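Local atomic coordinates of glucose-6-phosphate 1-dehydrogenase (Kluyveromyces lactis, PDB entry 7E6I), a protein that catalyses the NADP-dependent oxidation of glucose 6-phosphate to 6-phosphogluconolactone, the rate-limiting first step of the oxidative pentose phosphate pathway. Residues G344-R354 / N365-P374; E376-A384 / T395-Y406. All coordinates share one frame; numbering follows the deposited sequence.

Contact 1 (G344-R354 / N365-P374); sequences GKVEIRIQFRR and NNELVIRIQP. With BG6 (6-O-phosphono-beta-D-glucopyranose), chain B.
Arg349 reaches across to Glu367 on the neighbouring antiparallel strand. Its NH1 meets Glu367 OE2 at 3.0 Å, with the oxygen in the guanidinium plane but the two flat groups 84° apart. CG2 of Val369 lies against one guanidinium face. Arg349 NH2 turns back to Glu347 OE1, which Lys345 NZ grips from the opposite face of the carboxylate. The other oxygen, Glu347 OE2, bridges to Arg371 NE at 3.0 Å. Glu347 can span the strands because CG stands anti to its backbone N (chi1 -160°) and the chain runs on extended. With alanine in place of Arg349, Glu347 and Glu367 would probably each lose a positive partner, and CG2 of Val369 its flat cover. Glu367 OE1 accepts from Gln351 NE2, and OE2 also bonds the Tyr480 hydroxyl; Gln351 OE1 takes the backbone N of Thr481. On the other face Ile348 and Ile370 pack against helix 193-198, and Ile348 CD1 lies 3.8 Å from Ile372 CD1. A classic beta bulge sets Ile372 and Gln373 opposite Val346. Gln373 NE2 donates to substrate phosphate oxygen O1P at 2.7 Å, while OE1 takes Lys187. The sheet thus has a greasy face and a charged one, whose Lys345, Arg349 and Arg371 are consistent with a second NADP site.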
loop_
_atom_site.group_PDB
_atom_site.type_symbol
_atom_site.label_atom_id
_atom_site.label_comp_id
_atom_site.label_asym_id
_atom_site.label_seq_id
_atom_site.Cartn_x
_atom_site.Cartn_y
_atom_site.Cartn_z
ATOM N N GLY A 344 0.056 -0.774 17.247
ATOM C CA GLY A 344 0.067 -0.906 15.804
ATOM C C GLY A 344 -1.358 -0.955 15.286
ATOM O O GLY A 344 -2.181 -1.739 15.764
ATOM N N LYS A 345 -1.633 -0.116 14.290
ATOM C CA LYS A 345 -2.999 0.131 13.846
ATOM C C LYS A 345 -2.996 0.914 12.545
ATOM O O LYS A 345 -2.273 1.912 12.415
ATOM C CB LYS A 345 -3.733 0.937 14.915
ATOM C CG LYS A 345 -5.188 0.780 14.985
ATOM C CD LYS A 345 -5.675 1.451 16.271
ATOM C CE LYS A 345 -5.718 2.964 16.171
ATOM N NZ LYS A 345 -6.868 3.511 16.965
ATOM N N VAL A 346 -3.817 0.508 11.585
ATOM C CA VAL A 346 -4.173 1.371 10.470
ATOM C C VAL A 346 -5.687 1.475 10.441
ATOM O O VAL A 346 -6.385 0.451 10.421
ATOM C CB VAL A 346 -3.626 0.859 9.129
ATOM C CG1 VAL A 346 -4.227 1.678 7.982
ATOM C CG2 VAL A 346 -2.097 0.956 9.104
ATOM N N GLU A 347 -6.192 2.705 10.402
ATOM C CA GLU A 347 -7.590 2.929 10.723
ATOM C C GLU A 347 -8.113 4.148 9.975
ATOM O O GLU A 347 -7.392 5.140 9.791
ATOM C CB GLU A 347 -7.736 3.126 12.238
ATOM C CG GLU A 347 -9.096 2.916 12.771
ATOM C CD GLU A 347 -9.095 2.824 14.292
ATOM O OE1 GLU A 347 -9.121 3.901 14.949
ATOM O OE2 GLU A 347 -9.071 1.674 14.817
ATOM N N ILE A 348 -9.385 4.069 9.578
ATOM C CA ILE A 348 -10.128 5.175 8.979
ATOM C C ILE A 348 -11.207 5.597 9.961
ATOM O O ILE A 348 -11.965 4.756 10.447
ATOM C CB ILE A 348 -10.782 4.763 7.647
ATOM C CG1 ILE A 348 -9.740 4.367 6.608
ATOM C CG2 ILE A 348 -11.730 5.859 7.149
ATOM C CD1 ILE A 348 -10.325 3.422 5.579
ATOM N N ARG A 349 -11.322 6.894 10.218
ATOM C CA ARG A 349 -12.333 7.381 11.154
ATOM C C ARG A 349 -13.087 8.519 10.495
ATOM O O ARG A 349 -12.480 9.510 10.078
ATOM C CB ARG A 349 -11.699 7.846 12.466
ATOM C CG ARG A 349 -12.682 8.131 13.595
ATOM C CD ARG A 349 -11.918 8.481 14.871
ATOM N NE ARG A 349 -11.264 7.290 15.396
ATOM C CZ ARG A 349 -11.882 6.418 16.183
ATOM N NH1 ARG A 349 -13.153 6.640 16.550
ATOM N NH2 ARG A 349 -11.238 5.329 16.600
ATOM N N ILE A 350 -14.401 8.388 10.412
ATOM C CA ILE A 350 -15.233 9.385 9.767
ATOM C C ILE A 350 -16.287 9.817 10.773
ATOM O O ILE A 350 -17.008 8.974 11.310
ATOM C CB ILE A 350 -15.869 8.833 8.482
ATOM C CG1 ILE A 350 -14.765 8.710 7.431
ATOM C CG2 ILE A 350 -16.973 9.754 8.015
ATOM C CD1 ILE A 350 -15.102 7.892 6.265
ATOM N N GLN A 351 -16.336 11.111 11.072
ATOM C CA GLN A 351 -17.321 11.658 11.992
ATOM C C GLN A 351 -18.392 12.397 11.205
ATOM O O GLN A 351 -18.076 13.225 10.343
ATOM C CB GLN A 351 -16.695 12.610 13.008
ATOM C CG GLN A 351 -17.591 12.774 14.201
ATOM C CD GLN A 351 -16.972 13.569 15.332
ATOM O OE1 GLN A 351 -16.439 14.640 15.114
ATOM N NE2 GLN A 351 -17.061 13.046 16.550
ATOM N N PHE A 352 -19.650 12.112 11.513
ATOM C CA PHE A 352 -20.757 12.727 10.796
ATOM C C PHE A 352 -21.304 13.934 11.549
ATOM O O PHE A 352 -21.062 14.119 12.744
ATOM C CB PHE A 352 -21.845 11.686 10.537
ATOM C CG PHE A 352 -21.387 10.584 9.623
ATOM C CD1 PHE A 352 -21.481 10.726 8.241
ATOM C CD2 PHE A 352 -20.816 9.427 10.134
ATOM C CE1 PHE A 352 -21.041 9.722 7.388
ATOM C CE2 PHE A 352 -20.377 8.421 9.281
ATOM C CZ PHE A 352 -20.492 8.567 7.915
ATOM N N ARG A 353 -22.020 14.781 10.819
ATOM C CA ARG A 353 -22.530 16.022 11.389
ATOM C C ARG A 353 -23.749 15.769 12.260
ATOM O O ARG A 353 -24.479 14.795 12.077
ATOM C CB ARG A 353 -22.917 17.005 10.295
ATOM C CG ARG A 353 -21.767 17.661 9.638
ATOM C CD ARG A 353 -22.250 18.710 8.660
ATOM N NE ARG A 353 -21.203 19.001 7.691
ATOM C CZ ARG A 353 -20.164 19.804 7.914
ATOM N NH1 ARG A 353 -20.036 20.431 9.089
ATOM N NH2 ARG A 353 -19.257 19.982 6.952
ATOM N N ARG A 354 -23.964 16.665 13.208
ATOM C CA ARG A 354 -25.203 16.742 13.963
ATOM C C ARG A 354 -26.018 17.941 13.483
ATOM O O ARG A 354 -25.463 18.943 13.022
ATOM C CB ARG A 354 -24.922 16.865 15.468
ATOM C CG ARG A 354 -24.804 15.511 16.184
ATOM C CD ARG A 354 -26.174 14.959 16.712
ATOM N NE ARG A 354 -27.069 14.439 15.662
ATOM C CZ ARG A 354 -27.097 13.170 15.244
ATOM N NH1 ARG A 354 -26.300 12.247 15.767
ATOM N NH2 ARG A 354 -27.927 12.818 14.276
ATOM N N ASN A 365 -22.544 12.691 17.843
ATOM C CA ASN A 365 -22.344 12.471 16.418
ATOM C C ASN A 365 -22.204 10.990 16.107
ATOM O O ASN A 365 -21.514 10.253 16.818
ATOM C CB ASN A 365 -21.088 13.200 15.933
ATOM C CG ASN A 365 -21.074 14.670 16.315
ATOM O OD1 ASN A 365 -21.033 15.023 17.496
ATOM N ND2 ASN A 365 -21.100 15.537 15.317
ATOM N N ASN A 366 -22.862 10.558 15.032
ATOM C CA ASN A 366 -22.523 9.280 14.437
ATOM C C ASN A 366 -21.090 9.285 13.945
ATOM O O ASN A 366 -20.530 10.320 13.578
ATOM C CB ASN A 366 -23.441 8.953 13.272
ATOM C CG ASN A 366 -24.856 8.875 13.695
ATOM O OD1 ASN A 366 -25.666 9.734 13.359
ATOM N ND2 ASN A 366 -25.170 7.860 14.484
ATOM N N GLU A 367 -20.520 8.094 13.897
ATOM C CA GLU A 367 -19.109 7.922 13.647
ATOM C C GLU A 367 -18.939 6.563 13.000
ATOM O O GLU A 367 -19.642 5.615 13.349
ATOM C CB GLU A 367 -18.326 8.026 14.956
ATOM C CG GLU A 367 -16.952 8.598 14.818
ATOM C CD GLU A 367 -16.406 9.147 16.143
ATOM O OE1 GLU A 367 -17.033 10.048 16.775
ATOM O OE2 GLU A 367 -15.334 8.665 16.545
ATOM N N LEU A 368 -18.030 6.483 12.037
ATOM C CA LEU A 368 -17.733 5.242 11.345
ATOM C C LEU A 368 -16.238 5.013 11.433
ATOM O O LEU A 368 -15.458 5.897 11.065
ATOM C CB LEU A 368 -18.173 5.295 9.876
ATOM C CG LEU A 368 -17.666 4.153 8.982
ATOM C CD1 LEU A 368 -18.278 2.848 9.427
ATOM C CD2 LEU A 368 -17.964 4.425 7.490
ATOM N N VAL A 369 -15.845 3.835 11.915
ATOM C CA VAL A 369 -14.450 3.430 12.005
ATOM C C VAL A 369 -14.261 2.165 11.180
ATOM O O VAL A 369 -15.004 1.192 11.345
ATOM C CB VAL A 369 -14.016 3.200 13.462
ATOM C CG1 VAL A 369 -12.627 2.568 13.504
ATOM C CG2 VAL A 369 -14.041 4.514 14.246
ATOM N N ILE A 370 -13.275 2.180 10.295
ATOM C CA ILE A 370 -12.903 1.023 9.488
ATOM C C ILE A 370 -11.481 0.643 9.881
ATOM O O ILE A 370 -10.538 1.388 9.592
ATOM C CB ILE A 370 -12.999 1.327 7.984
ATOM C CG1 ILE A 370 -14.394 1.852 7.648
ATOM C CG2 ILE A 370 -12.654 0.101 7.149
ATOM C CD1 ILE A 370 -14.442 2.577 6.351
ATOM N N ARG A 371 -11.311 -0.491 10.569
ATOM C CA ARG A 371 -9.974 -0.964 10.906
ATOM C C ARG A 371 -9.428 -1.797 9.758
ATOM O O ARG A 371 -9.989 -2.843 9.420
ATOM C CB ARG A 371 -9.928 -1.789 12.192
ATOM C CG ARG A 371 -8.489 -1.837 12.754
ATOM C CD ARG A 371 -8.412 -2.309 14.169
ATOM N NE ARG A 371 -8.148 -1.207 15.081
ATOM C CZ ARG A 371 -8.441 -1.254 16.376
ATOM N NH1 ARG A 371 -9.002 -2.354 16.870
ATOM N NH2 ARG A 371 -8.193 -0.212 17.179
ATOM N N ILE A 372 -8.318 -1.347 9.181
ATOM C CA ILE A 372 -7.687 -2.129 8.129
ATOM C C ILE A 372 -6.823 -3.226 8.724
ATOM O O ILE A 372 -6.798 -4.355 8.221
ATOM C CB ILE A 372 -6.890 -1.198 7.210
ATOM C CG1 ILE A 372 -7.864 -0.384 6.369
ATOM C CG2 ILE A 372 -5.884 -1.991 6.365
ATOM C CD1 ILE A 372 -7.512 1.046 6.320
ATOM N N GLN A 373 -6.133 -2.923 9.817
ATOM C CA GLN A 373 -5.270 -3.884 10.481
ATOM C C GLN A 373 -4.978 -3.356 11.873
ATOM O O GLN A 373 -4.911 -2.138 12.060
ATOM C CB GLN A 373 -3.973 -4.100 9.688
ATOM C CG GLN A 373 -2.996 -2.945 9.728
ATOM C CD GLN A 373 -1.864 -3.133 8.722
ATOM O OE1 GLN A 373 -2.063 -3.712 7.655
ATOM N NE2 GLN A 373 -0.674 -2.647 9.061
ATOM N N PRO A 374 -4.797 -4.236 12.873
ATOM C CA PRO A 374 -4.811 -5.703 12.784
ATOM C C PRO A 374 -6.157 -6.399 12.563
ATOM O O PRO A 374 -6.227 -7.244 11.671
ATOM C CB PRO A 374 -4.238 -6.145 14.131
ATOM C CG PRO A 374 -4.168 -4.934 14.973
ATOM C CD PRO A 374 -4.096 -3.771 14.082
HETATM C C1 BG6 B . 6.471 0.179 4.200
HETATM C C2 BG6 B . 7.219 1.199 5.057
HETATM O O1 BG6 B . 6.106 0.664 2.969
HETATM O O5 BG6 B . 5.207 -0.219 4.905
HETATM C C3 BG6 B . 7.492 0.669 6.422
HETATM O O2 BG6 B . 8.452 1.595 4.441
HETATM C C4 BG6 B . 6.226 0.293 7.118
HETATM O O3 BG6 B . 8.150 1.680 7.232
HETATM C C5 BG6 B . 5.432 -0.712 6.282
HETATM O O4 BG6 B . 6.554 -0.252 8.403
HETATM C C6 BG6 B . 4.066 -1.002 6.842
HETATM O O6 BG6 B . 3.432 -1.926 5.977
HETATM P P BG6 B . 2.371 -3.016 6.644
HETATM O O1P BG6 B . 1.424 -2.110 7.407
HETATM O O2P BG6 B . 3.139 -3.952 7.540
HETATM O O3P BG6 B . 1.641 -3.857 5.599
HETATM O O HOH W 1 -24.360 12.488 13.220
#

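Contact 2 (E376-A384 / T395-Y406); sequences EAIYLKCNA and TTELDLTYSERY
Ile378 and Tyr402 make the close apolar contact at one end of this beta hairpin. Ile378 CD1 touches the edge of the Tyr402 ring at CE1, 3.5 Å away and near the ring plane. Ile378 sends CG1 anti to its carbonyl carbon (chi1 -67°), and from there CD1 reaches the ring. Met189 of helix 188-191 adds to this cluster, touching Glu376, Tyr402 and Tyr406. Tyr406 CE2 comes to Glu376 CB. Ile378 and Leu380 also lean on Leu368 of the next strand, so strand 377-385 is the better covered of the two.

Strand 395-401 lies on the outer side, and its side chains are mostly exposed. Leu398 and Leu400 have looser neighbours there: Leu380 CD1 is 4.2 Å from Leu400 CD1, and Cys382 SG is 4.0 Å from Leu398 CD1. The backbone pairing is firmer toward the hairpin turn. Cys382 N to Thr396 O and Thr396 N to Cys382 O are both 2.7 Å, whereas Ile378 N to Leu400 O is weak at 3.3 Å.

On the opposite face Tyr379 lies alongside Asp399. Asp399 OD1 sits at the ring edge, 2.9 Å from Tyr379 CD1, and the planes are 52° apart. Glu397 lies on this face too, and its OE1 binds a Tris molecule, probably from the crystallisation liquor. Tyr379 to Lys381 and Asp399 to Thr401 probably belong to a second NADP site. Backbone bonds and the Ile378-Tyr402 contact thus hold the hairpin, while the edge strand keeps Asp399 and Glu397 at the solvent side, beside Tyr379 of the inner strand.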
loop_
_atom_site.group_PDB
_atom_site.type_symbol
_atom_site.label_atom_id
_atom_site.label_comp_id
_atom_site.label_asym_id
_atom_site.label_seq_id
_atom_site.Cartn_x
_atom_site.Cartn_y
_atom_site.Cartn_z
ATOM N N GLU A 376 -9.282 -6.546 11.099
ATOM C CA GLU A 376 -10.256 -6.129 10.087
ATOM C C GLU A 376 -11.674 -6.039 10.640
ATOM O O GLU A 376 -12.263 -7.063 11.008
ATOM C CB GLU A 376 -10.265 -7.109 8.909
ATOM C CG GLU A 376 -9.018 -7.131 8.083
ATOM C CD GLU A 376 -8.196 -8.370 8.352
ATOM O OE1 GLU A 376 -8.015 -8.728 9.542
ATOM O OE2 GLU A 376 -7.736 -8.992 7.364
ATOM N N ALA A 377 -12.228 -4.829 10.706
ATOM C CA ALA A 377 -13.545 -4.638 11.293
ATOM C C ALA A 377 -14.122 -3.304 10.844
ATOM O O ALA A 377 -13.400 -2.412 10.384
ATOM C CB ALA A 377 -13.490 -4.698 12.821
ATOM N N ILE A 378 -15.440 -3.184 10.992
ATOM C CA ILE A 378 -16.147 -1.925 10.805
ATOM C C ILE A 378 -17.002 -1.676 12.039
ATOM O O ILE A 378 -17.695 -2.584 12.505
ATOM C CB ILE A 378 -17.003 -1.950 9.529
ATOM C CG1 ILE A 378 -16.092 -2.019 8.306
ATOM C CG2 ILE A 378 -17.901 -0.732 9.466
ATOM C CD1 ILE A 378 -16.773 -2.571 7.083
ATOM N N TYR A 379 -16.934 -0.462 12.585
ATOM C CA TYR A 379 -17.714 -0.083 13.758
ATOM C C TYR A 379 -18.518 1.169 13.450
ATOM O O TYR A 379 -18.009 2.101 12.819
ATOM C CB TYR A 379 -16.826 0.189 14.981
ATOM C CG TYR A 379 -15.839 -0.903 15.276
ATOM C CD1 TYR A 379 -16.247 -2.070 15.903
ATOM C CD2 TYR A 379 -14.504 -0.780 14.913
ATOM C CE1 TYR A 379 -15.351 -3.090 16.176
ATOM C CE2 TYR A 379 -13.607 -1.797 15.165
ATOM C CZ TYR A 379 -14.036 -2.948 15.803
ATOM O OH TYR A 379 -13.166 -3.980 16.078
ATOM N N LEU A 380 -19.767 1.195 13.903
ATOM C CA LEU A 380 -20.641 2.349 13.728
ATOM C C LEU A 380 -21.143 2.785 15.093
ATOM O O LEU A 380 -21.754 1.992 15.818
ATOM C CB LEU A 380 -21.821 2.031 12.814
ATOM C CG LEU A 380 -21.542 1.670 11.350
ATOM C CD1 LEU A 380 -21.204 0.216 11.263
ATOM C CD2 LEU A 380 -22.747 1.967 10.451
ATOM N N LYS A 381 -20.877 4.033 15.441
ATOM C CA LYS A 381 -21.457 4.622 16.629
ATOM C C LYS A 381 -22.869 5.079 16.280
ATOM O O LYS A 381 -23.052 5.906 15.374
ATOM C CB LYS A 381 -20.584 5.777 17.102
ATOM C CG LYS A 381 -20.959 6.311 18.460
ATOM C CD LYS A 381 -19.814 7.055 19.057
ATOM C CE LYS A 381 -20.268 7.947 20.160
ATOM N NZ LYS A 381 -19.382 9.121 20.210
ATOM N N CYS A 382 -23.866 4.524 16.964
ATOM C CA CYS A 382 -25.261 4.784 16.635
ATOM C C CYS A 382 -26.012 5.245 17.876
ATOM O O CYS A 382 -25.509 5.192 19.003
ATOM C CB CYS A 382 -25.953 3.551 16.048
ATOM S SG CYS A 382 -25.209 2.945 14.513
ATOM N N ASN A 383 -27.240 5.685 17.643
ATOM C CA ASN A 383 -28.105 6.220 18.674
ATOM C C ASN A 383 -29.413 5.460 18.662
ATOM O O ASN A 383 -29.882 5.018 17.611
ATOM C CB ASN A 383 -28.356 7.706 18.452
ATOM C CG ASN A 383 -27.139 8.529 18.756
ATOM O OD1 ASN A 383 -26.569 8.409 19.843
ATOM N ND2 ASN A 383 -26.700 9.341 17.794
ATOM N N ALA A 384 -29.996 5.305 19.838
ATOM C CA ALA A 384 -31.228 4.541 19.931
ATOM C C ALA A 384 -31.898 4.887 21.242
ATOM O O ALA A 384 -31.233 5.238 22.223
ATOM C CB ALA A 384 -30.978 3.030 19.835
ATOM N N THR A 395 -26.141 5.504 23.310
ATOM C CA THR A 395 -25.324 5.325 22.138
ATOM C C THR A 395 -24.854 3.886 22.093
ATOM O O THR A 395 -24.473 3.303 23.108
ATOM C CB THR A 395 -24.157 6.299 22.151
ATOM O OG1 THR A 395 -23.109 5.764 22.949
ATOM C CG2 THR A 395 -24.605 7.572 22.780
ATOM N N THR A 396 -24.924 3.315 20.906
ATOM C CA THR A 396 -24.692 1.907 20.669
ATOM C C THR A 396 -23.546 1.785 19.679
ATOM O O THR A 396 -23.523 2.498 18.671
ATOM C CB THR A 396 -25.956 1.273 20.101
ATOM O OG1 THR A 396 -26.997 1.346 21.086
ATOM C CG2 THR A 396 -25.698 -0.171 19.694
ATOM N N GLU A 397 -22.589 0.912 19.982
ATOM C CA GLU A 397 -21.534 0.547 19.046
ATOM C C GLU A 397 -21.947 -0.716 18.303
ATOM O O GLU A 397 -22.073 -1.779 18.912
ATOM C CB GLU A 397 -20.220 0.310 19.779
ATOM C CG GLU A 397 -19.121 1.279 19.413
ATOM C CD GLU A 397 -17.775 0.859 19.968
ATOM O OE1 GLU A 397 -17.331 1.469 20.970
ATOM O OE2 GLU A 397 -17.168 -0.085 19.399
ATOM N N LEU A 398 -22.146 -0.609 16.991
ATOM C CA LEU A 398 -22.436 -1.773 16.167
ATOM C C LEU A 398 -21.138 -2.375 15.650
ATOM O O LEU A 398 -20.305 -1.670 15.077
ATOM C CB LEU A 398 -23.350 -1.395 15.004
ATOM C CG LEU A 398 -24.783 -1.025 15.407
ATOM C CD1 LEU A 398 -25.718 -1.040 14.183
ATOM C CD2 LEU A 398 -25.297 -1.943 16.526
ATOM N N ASP A 399 -20.973 -3.676 15.872
ATOM C CA ASP A 399 -19.780 -4.429 15.506
ATOM C C ASP A 399 -20.051 -5.220 14.234
ATOM O O ASP A 399 -20.896 -6.118 14.228
ATOM C CB ASP A 399 -19.401 -5.414 16.608
ATOM C CG ASP A 399 -18.223 -4.969 17.412
ATOM O OD1 ASP A 399 -18.030 -3.738 17.517
ATOM O OD2 ASP A 399 -17.499 -5.847 17.951
ATOM N N LEU A 400 -19.323 -4.915 13.177
ATOM C CA LEU A 400 -19.291 -5.770 12.003
ATOM C C LEU A 400 -17.896 -6.385 11.917
ATOM O O LEU A 400 -17.083 -6.056 11.047
ATOM C CB LEU A 400 -19.649 -4.983 10.760
ATOM C CG LEU A 400 -21.108 -4.643 10.496
ATOM C CD1 LEU A 400 -21.749 -3.914 11.653
ATOM C CD2 LEU A 400 -21.155 -3.768 9.271
ATOM N N THR A 401 -17.599 -7.250 12.880
ATOM C CA THR A 401 -16.310 -7.921 12.893
ATOM C C THR A 401 -16.258 -8.896 11.730
ATOM O O THR A 401 -17.152 -9.734 11.562
ATOM C CB THR A 401 -16.081 -8.641 14.227
ATOM O OG1 THR A 401 -15.330 -7.792 15.109
ATOM C CG2 THR A 401 -15.316 -9.951 14.028
ATOM N N TYR A 402 -15.230 -8.758 10.903
ATOM C CA TYR A 402 -15.134 -9.596 9.721
ATOM C C TYR A 402 -14.548 -10.969 10.019
ATOM O O TYR A 402 -14.595 -11.841 9.146
ATOM C CB TYR A 402 -14.314 -8.877 8.652
ATOM C CG TYR A 402 -15.173 -8.056 7.699
ATOM C CD1 TYR A 402 -15.510 -6.732 7.983
ATOM C CD2 TYR A 402 -15.683 -8.623 6.539
ATOM C CE1 TYR A 402 -16.312 -5.991 7.106
ATOM C CE2 TYR A 402 -16.458 -7.893 5.667
ATOM C CZ TYR A 402 -16.784 -6.585 5.943
ATOM O OH TYR A 402 -17.578 -5.893 5.039
ATOM N N SER A 403 -14.022 -11.183 11.231
ATOM C CA SER A 403 -13.563 -12.510 11.634
ATOM C C SER A 403 -14.678 -13.544 11.534
ATOM O O SER A 403 -14.404 -14.715 11.255
ATOM C CB SER A 403 -13.003 -12.464 13.057
ATOM O OG SER A 403 -13.771 -13.263 13.945
ATOM N N GLU A 404 -15.932 -13.137 11.766
ATOM C CA GLU A 404 -17.085 -13.983 11.475
ATOM C C GLU A 404 -16.896 -14.728 10.159
ATOM O O GLU A 404 -16.711 -15.948 10.138
ATOM C CB GLU A 404 -18.369 -13.151 11.395
ATOM C CG GLU A 404 -18.881 -12.598 12.710
ATOM C CD GLU A 404 -19.709 -11.336 12.510
ATOM O OE1 GLU A 404 -19.507 -10.353 13.263
ATOM O OE2 GLU A 404 -20.558 -11.326 11.584
ATOM N N ARG A 405 -16.892 -13.986 9.060
ATOM C CA ARG A 405 -16.901 -14.582 7.732
ATOM C C ARG A 405 -15.535 -15.091 7.281
ATOM O O ARG A 405 -15.471 -15.937 6.382
ATOM C CB ARG A 405 -17.432 -13.545 6.753
ATOM C CG ARG A 405 -18.581 -12.795 7.373
ATOM C CD ARG A 405 -19.369 -12.005 6.344
ATOM N NE ARG A 405 -18.601 -10.941 5.726
ATOM C CZ ARG A 405 -18.868 -10.459 4.513
ATOM N NH1 ARG A 405 -19.892 -10.931 3.816
ATOM N NH2 ARG A 405 -18.157 -9.494 3.981
ATOM N N TYR A 406 -14.444 -14.608 7.878
ATOM C CA TYR A 406 -13.124 -14.933 7.342
ATOM C C TYR A 406 -12.640 -16.304 7.795
ATOM O O TYR A 406 -11.826 -16.921 7.099
ATOM C CB TYR A 406 -12.100 -13.855 7.724
ATOM C CG TYR A 406 -12.332 -12.513 7.048
ATOM C CD1 TYR A 406 -13.352 -12.351 6.108
ATOM C CD2 TYR A 406 -11.542 -11.404 7.352
ATOM C CE1 TYR A 406 -13.582 -11.123 5.487
ATOM C CE2 TYR A 406 -11.761 -10.163 6.733
ATOM C CZ TYR A 406 -12.787 -10.031 5.797
ATOM O OH TYR A 406 -13.040 -8.821 5.155
#

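Contacts 1 and 2 are successive strand pairings in one mixed sheet of the C-terminal domain. Strands 367-373 and 377-385 are neighbours, probably joined by backbone hydrogen bonds such as Tyr379 N to Val369 O. Contact 1 is partly buried and lies nearer the middle of the sheet; contact 2 is a surface contact that ends at the edge strand 393-401. Their chemistry follows this order. Charges in contact 1 pair with one another across the strands, and one end meets the substrate phosphate. Contact 2 has no salt bridge between its segments and relies on backbone bonds and apolar touches. Both contribute residues to the probable second NADP site.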